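Local coordinates for protein aldo-keto reductase 1 (Coptotermes gestroi, PDB 5KET) that binds NADP and probably acts as an NADP-dependent oxidoreductase of the aldo/keto reductase family, built on a TIM barrel, at residues I188-L193 and L213-C218; P251-I256 and D306-L311. All blocks are in the same frame, centred on the assembly; numbering follows the deposited sequence.

Contact 1: residues I188-L193 and L213-C218; sequences IRPANL and LDITVC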
loop_
_atom_site.group_PDB
_atom_site.type_symbol
_atom_site.label_atom_id
_atom_site.label_comp_id
_atom_site.label_asym_id
_atom_site.label_seq_id
_atom_site.Cartn_x
_atom_site.Cartn_y
_atom_site.Cartn_z
ATOM N N ILE A 188 -0.505 20.879 2.847
ATOM C CA ILE A 188 -1.416 19.867 3.370
ATOM C C ILE A 188 -0.579 18.636 3.700
ATOM O O ILE A 188 -0.009 18.015 2.795
ATOM C CB ILE A 188 -2.521 19.505 2.366
ATOM C CG1 ILE A 188 -3.449 20.702 2.136
ATOM C CG2 ILE A 188 -3.285 18.266 2.829
ATOM C CD1 ILE A 188 -4.381 20.523 0.950
ATOM N N ARG A 189 -0.505 18.286 4.983
ATOM C CA ARG A 189 0.389 17.238 5.427
ATOM C C ARG A 189 -0.026 15.872 4.864
ATOM O O ARG A 189 -1.206 15.647 4.562
ATOM C CB ARG A 189 0.428 17.197 6.955
ATOM C CG ARG A 189 1.082 15.972 7.568
ATOM C CD ARG A 189 1.583 16.266 8.967
ATOM N NE ARG A 189 1.001 17.485 9.504
ATOM C CZ ARG A 189 1.545 18.195 10.479
ATOM N NH1 ARG A 189 2.705 17.818 11.010
ATOM N NH2 ARG A 189 0.944 19.296 10.914
ATOM N N PRO A 190 0.928 14.971 4.654
ATOM C CA PRO A 190 0.584 13.592 4.301
ATOM C C PRO A 190 -0.439 13.002 5.262
ATOM O O PRO A 190 -0.288 13.089 6.485
ATOM C CB PRO A 190 1.936 12.860 4.407
ATOM C CG PRO A 190 2.979 13.931 4.332
ATOM C CD PRO A 190 2.345 15.266 4.378
ATOM N N ALA A 191 -1.483 12.412 4.706
ATOM C CA ALA A 191 -2.496 11.763 5.527
ATOM C C ALA A 191 -2.119 10.343 5.903
ATOM O O ALA A 191 -2.521 9.862 6.972
ATOM C CB ALA A 191 -3.838 11.755 4.799
ATOM N N ASN A 192 -1.353 9.662 5.058
ATOM C CA ASN A 192 -1.107 8.240 5.242
ATOM C C ASN A 192 0.218 7.874 4.589
ATOM O O ASN A 192 0.557 8.398 3.526
ATOM C CB ASN A 192 -2.255 7.404 4.651
ATOM C CG ASN A 192 -1.952 5.918 4.629
ATOM O OD1 ASN A 192 -2.037 5.244 5.655
ATOM N ND2 ASN A 192 -1.626 5.394 3.451
ATOM N N LEU A 193 0.969 7.001 5.252
ATOM C CA LEU A 193 2.176 6.399 4.708
ATOM C C LEU A 193 1.920 4.915 4.523
ATOM O O LEU A 193 1.456 4.248 5.452
ATOM C CB LEU A 193 3.362 6.594 5.647
ATOM C CG LEU A 193 4.606 5.797 5.217
ATOM C CD1 LEU A 193 5.101 6.288 3.873
ATOM C CD2 LEU A 193 5.682 5.835 6.273
ATOM N N LEU A 213 4.005 12.777 13.823
ATOM C CA LEU A 213 3.515 13.801 12.916
ATOM C C LEU A 213 2.080 13.532 12.479
ATOM O O LEU A 213 1.650 14.045 11.440
ATOM C CB LEU A 213 4.455 13.913 11.711
ATOM C CG LEU A 213 5.916 14.274 12.061
ATOM C CD1 LEU A 213 6.864 13.922 10.926
ATOM C CD2 LEU A 213 6.031 15.739 12.514
ATOM N N ASP A 214 1.333 12.753 13.271
ATOM C CA ASP A 214 -0.086 12.450 13.017
ATOM C C ASP A 214 -0.282 11.898 11.602
ATOM O O ASP A 214 -1.248 12.218 10.900
ATOM C CB ASP A 214 -0.974 13.670 13.270
ATOM N N ILE A 215 0.662 11.059 11.184
ATOM C CA ILE A 215 0.636 10.394 9.891
ATOM C C ILE A 215 0.354 8.928 10.134
ATOM O O ILE A 215 1.091 8.264 10.883
ATOM C CB ILE A 215 1.959 10.580 9.137
ATOM C CG1 ILE A 215 2.263 12.073 8.933
ATOM C CG2 ILE A 215 1.955 9.791 7.816
ATOM C CD1 ILE A 215 3.702 12.353 8.459
ATOM N N THR A 216 -0.698 8.416 9.512
ATOM C CA THR A 216 -1.139 7.054 9.760
ATOM C C THR A 216 -0.454 6.086 8.805
ATOM O O THR A 216 -0.272 6.385 7.619
ATOM C CB THR A 216 -2.653 6.966 9.623
ATOM O OG1 THR A 216 -3.015 7.197 8.259
ATOM C CG2 THR A 216 -3.297 8.031 10.488
ATOM N N VAL A 217 -0.071 4.926 9.328
ATOM C CA VAL A 217 0.723 3.948 8.598
ATOM C C VAL A 217 -0.197 2.827 8.137
ATOM O O VAL A 217 -0.751 2.088 8.958
ATOM C CB VAL A 217 1.868 3.395 9.455
ATOM C CG1 VAL A 217 2.615 2.314 8.692
ATOM C CG2 VAL A 217 2.816 4.508 9.876
ATOM N N CYS A 218 -0.361 2.679 6.829
ATOM C CA CYS A 218 -1.030 1.510 6.284
ATOM C C CYS A 218 0.020 0.473 5.921
ATOM O O CYS A 218 1.015 0.790 5.261
ATOM C CB CYS A 218 -1.866 1.856 5.057
ATOM S SG CYS A 218 -2.486 0.378 4.233
#

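Contact 2: residues P251-I256 and D306-L311; sequences PVVLKI and DELDSL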
loop_
_atom_site.group_PDB
_atom_site.type_symbol
_atom_site.label_atom_id
_atom_site.label_comp_id
_atom_site.label_asym_id
_atom_site.label_seq_id
_atom_site.Cartn_x
_atom_site.Cartn_y
_atom_site.Cartn_z
ATOM N N PRO A 251 6.346 -20.814 14.321
ATOM C CA PRO A 251 5.689 -21.501 15.447
ATOM C C PRO A 251 5.121 -20.547 16.476
ATOM O O PRO A 251 4.080 -20.848 17.087
ATOM C CB PRO A 251 6.808 -22.364 16.052
ATOM C CG PRO A 251 7.937 -22.318 15.106
ATOM C CD PRO A 251 7.685 -21.334 14.031
ATOM N N VAL A 252 5.776 -19.407 16.695
ATOM C CA VAL A 252 5.240 -18.407 17.613
ATOM C C VAL A 252 3.829 -18.018 17.201
ATOM O O VAL A 252 2.896 -18.075 18.010
ATOM C CB VAL A 252 6.169 -17.181 17.683
ATOM C CG1 VAL A 252 5.408 -15.972 18.209
ATOM C CG2 VAL A 252 7.387 -17.492 18.560
ATOM N N VAL A 253 3.639 -17.672 15.926
ATOM C CA VAL A 253 2.317 -17.204 15.525
ATOM C C VAL A 253 1.304 -18.342 15.542
ATOM O O VAL A 253 0.122 -18.129 15.847
ATOM C CB VAL A 253 2.366 -16.519 14.148
ATOM C CG1 VAL A 253 1.081 -15.734 13.917
ATOM C CG2 VAL A 253 3.585 -15.598 14.031
ATOM N N LEU A 254 1.731 -19.570 15.243
ATOM C CA LEU A 254 0.798 -20.693 15.319
ATOM C C LEU A 254 0.411 -20.997 16.755
ATOM O O LEU A 254 -0.760 -21.289 17.039
ATOM C CB LEU A 254 1.402 -21.928 14.659
ATOM C CG LEU A 254 1.514 -21.831 13.136
ATOM C CD1 LEU A 254 2.303 -22.991 12.565
ATOM C CD2 LEU A 254 0.127 -21.763 12.544
ATOM N N LYS A 255 1.378 -20.921 17.674
ATOM C CA LYS A 255 1.066 -21.088 19.087
ATOM C C LYS A 255 0.027 -20.070 19.540
ATOM O O LYS A 255 -0.959 -20.426 20.196
ATOM C CB LYS A 255 2.339 -20.979 19.928
ATOM N N ILE A 256 0.214 -18.799 19.168
ATOM C CA ILE A 256 -0.754 -17.775 19.556
ATOM C C ILE A 256 -2.079 -17.991 18.828
ATOM O O ILE A 256 -3.149 -17.682 19.369
ATOM C CB ILE A 256 -0.188 -16.356 19.319
ATOM C CG1 ILE A 256 0.809 -15.949 20.411
ATOM C CG2 ILE A 256 -1.290 -15.323 19.370
ATOM C CD1 ILE A 256 2.208 -16.410 20.224
ATOM N N ASP A 306 4.323 -9.324 22.828
ATOM C CA ASP A 306 5.774 -9.249 22.935
ATOM C C ASP A 306 6.473 -10.469 22.374
ATOM O O ASP A 306 7.647 -10.371 22.002
ATOM C CB ASP A 306 6.232 -9.058 24.375
ATOM C CG ASP A 306 5.586 -7.881 25.045
ATOM O OD1 ASP A 306 4.683 -8.118 25.857
ATOM O OD2 ASP A 306 5.976 -6.729 24.765
ATOM N N GLU A 307 5.810 -11.626 22.337
ATOM C CA GLU A 307 6.343 -12.715 21.531
ATOM C C GLU A 307 6.305 -12.348 20.053
ATOM O O GLU A 307 7.262 -12.611 19.316
ATOM C CB GLU A 307 5.565 -14.004 21.781
ATOM C CG GLU A 307 5.332 -14.335 23.243
ATOM C CD GLU A 307 4.191 -15.325 23.422
ATOM O OE1 GLU A 307 3.339 -15.126 24.316
ATOM O OE2 GLU A 307 4.140 -16.305 22.649
ATOM N N LEU A 308 5.215 -11.718 19.605
ATOM C CA LEU A 308 5.163 -11.252 18.222
ATOM C C LEU A 308 6.163 -10.131 17.978
ATOM O O LEU A 308 6.714 -10.019 16.873
ATOM C CB LEU A 308 3.742 -10.801 17.867
ATOM C CG LEU A 308 2.657 -11.879 17.997
ATOM C CD1 LEU A 308 1.325 -11.390 17.459
ATOM C CD2 LEU A 308 3.066 -13.190 17.327
ATOM N N ASP A 309 6.413 -9.294 18.987
ATOM C CA ASP A 309 7.446 -8.278 18.845
ATOM C C ASP A 309 8.827 -8.909 18.698
ATOM O O ASP A 309 9.677 -8.376 17.973
ATOM C CB ASP A 309 7.410 -7.314 20.036
ATOM C CG ASP A 309 6.250 -6.323 19.965
ATOM O OD1 ASP A 309 5.638 -6.177 18.883
ATOM O OD2 ASP A 309 5.959 -5.679 20.997
ATOM N N SER A 310 9.067 -10.046 19.360
ATOM C CA SER A 310 10.367 -10.698 19.240
ATOM C C SER A 310 10.619 -11.197 17.825
ATOM O O SER A 310 11.777 -11.324 17.408
ATOM C CB SER A 310 10.480 -11.854 20.233
ATOM O OG SER A 310 10.709 -11.378 21.549
ATOM N N LEU A 311 9.557 -11.471 17.072
ATOM C CA LEU A 311 9.722 -12.033 15.742
ATOM C C LEU A 311 10.318 -11.041 14.760
ATOM O O LEU A 311 10.817 -11.459 13.709
ATOM C CB LEU A 311 8.374 -12.521 15.226
ATOM C CG LEU A 311 7.807 -13.731 15.964
ATOM C CD1 LEU A 311 6.464 -14.077 15.354
ATOM C CD2 LEU A 311 8.805 -14.879 15.938
#

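Contact 1: residues I188-L193 and L213-C218
Leu193 and Thr216 sit at the heart of a parallel strand pairing: Leu193 N donates to Thr216 O over 2.7 Å, and one step on Cys218 N reaches Leu193 O at 2.8 Å. Asn192 lies beside Thr216 and Leu193 beside Val217, the regular register of neighbouring strands in the TIM barrel. Ala191 O opens the ladder with two donors from one residue. Thr216 OG1 donates to a lone pair of Ala191 O at 3.0 Å, in the carbonyl plane, and Thr216 N adds a weak bond to the same O at 3.4 Å. The hydroxyl gets there because OG1 stands between the backbone N and the carbonyl carbon (chi1 67°), and the bond in turn fixes its rotation. On the face that carries Asn192 and Thr216, these two side chains cross at about a right angle.

On the side of Leu193 and Val217 the contact is mostly apolar, buried and closely filled. Ile215 holds CG2 anti to its backbone N, where the methyl rests 4.1 Å from Leu193 CB, while its CG1 comes 3.7 Å from Pro190 O. Towards Leu213 the contact thins out and is partly exposed: Arg189 brings CD 3.3 Å from Leu213 O, and the guanidinium meets that carbonyl only obliquely.

The two segments belong to the beta-alpha-beta unit formed by strand 192-196, helix 204-212 and strand 216-220. Asp214, with positive phi, is the C-prime residue of the Schellman motif ending that helix. Cys210 and Ile179, the latter from helix 176-185, pack on Leu193 and Ile215, while strand 166-172 continues the sheet beyond Ala191 and Asn192.

Contact 2: residues P251-I256 and D306-L311
Val252 and Leu311 meet in an antiparallel helix pair, 251-260 with 302-310, on the outer part of the aldo/keto reductase (beta/alpha)8 barrel; the short segments' axes are 9.9 Å apart and at 162°. Apolar contacts form the bulk of this interface. Leu311 lays its two methyls against the first helix: CD1 touches Val253 CG2 at 3.5 Å and Val252 CG1 at 3.6 Å, while CD2 lies by Val252 CB and CG2. Its CG, anti to the carbonyl carbon (chi1 -68°), itself comes 4.0 Å from Val252 CG1. The side chains of Val252 and Leu311 run past each other, pointing opposite ways. An alanine in place of Leu311 would probably open a gap beside Val252 and Val253, leaving Val253 CG2 without its nearest partner across the interface. Ile256 also approaches Leu308 loosely.

A contact of another kind sets the Glu307 carboxylate near the end of Ile256, but the position of Ile256 CD1 is doubtful and little can rest on it.

Around the pair, Val267 of helix 264-273 packs on Val253 and Ile256, and Leu300 on Ile256 and Leu308, extending the apolar layer. Asp309 turns to other partners, making a salt bridge with Arg204.

Leu308 meets the first helix through one methyl, CD2, which lies 3.7 Å from Val252 CG1 and 4.1 Å from Val253 CG2, its side chain crossing that of Val253 at about a right angle.

How the contacts relate
From the N terminus, the chain first enters contact 1 at 188-193, runs through strand 192-196 and helix 204-212, and returns at 213-218, closing a loop of 19 residues within one beta-alpha-beta unit. Contact 2 opens only later, at 251-256, and closes at 306-311 after 49 residues that include helices 264-273 and 286-293 and the short strand 278-279. The two loops therefore follow one another, neither nested nor crossed. The centres of contact 1 and contact 2 are about 28 Å apart. The nearest atoms of contact 1 and contact 2 are about 14 Å apart, without touching. Contact 1 joins adjacent strands of the barrel sheet; contact 2 ties together two helices farther from the chain's centre.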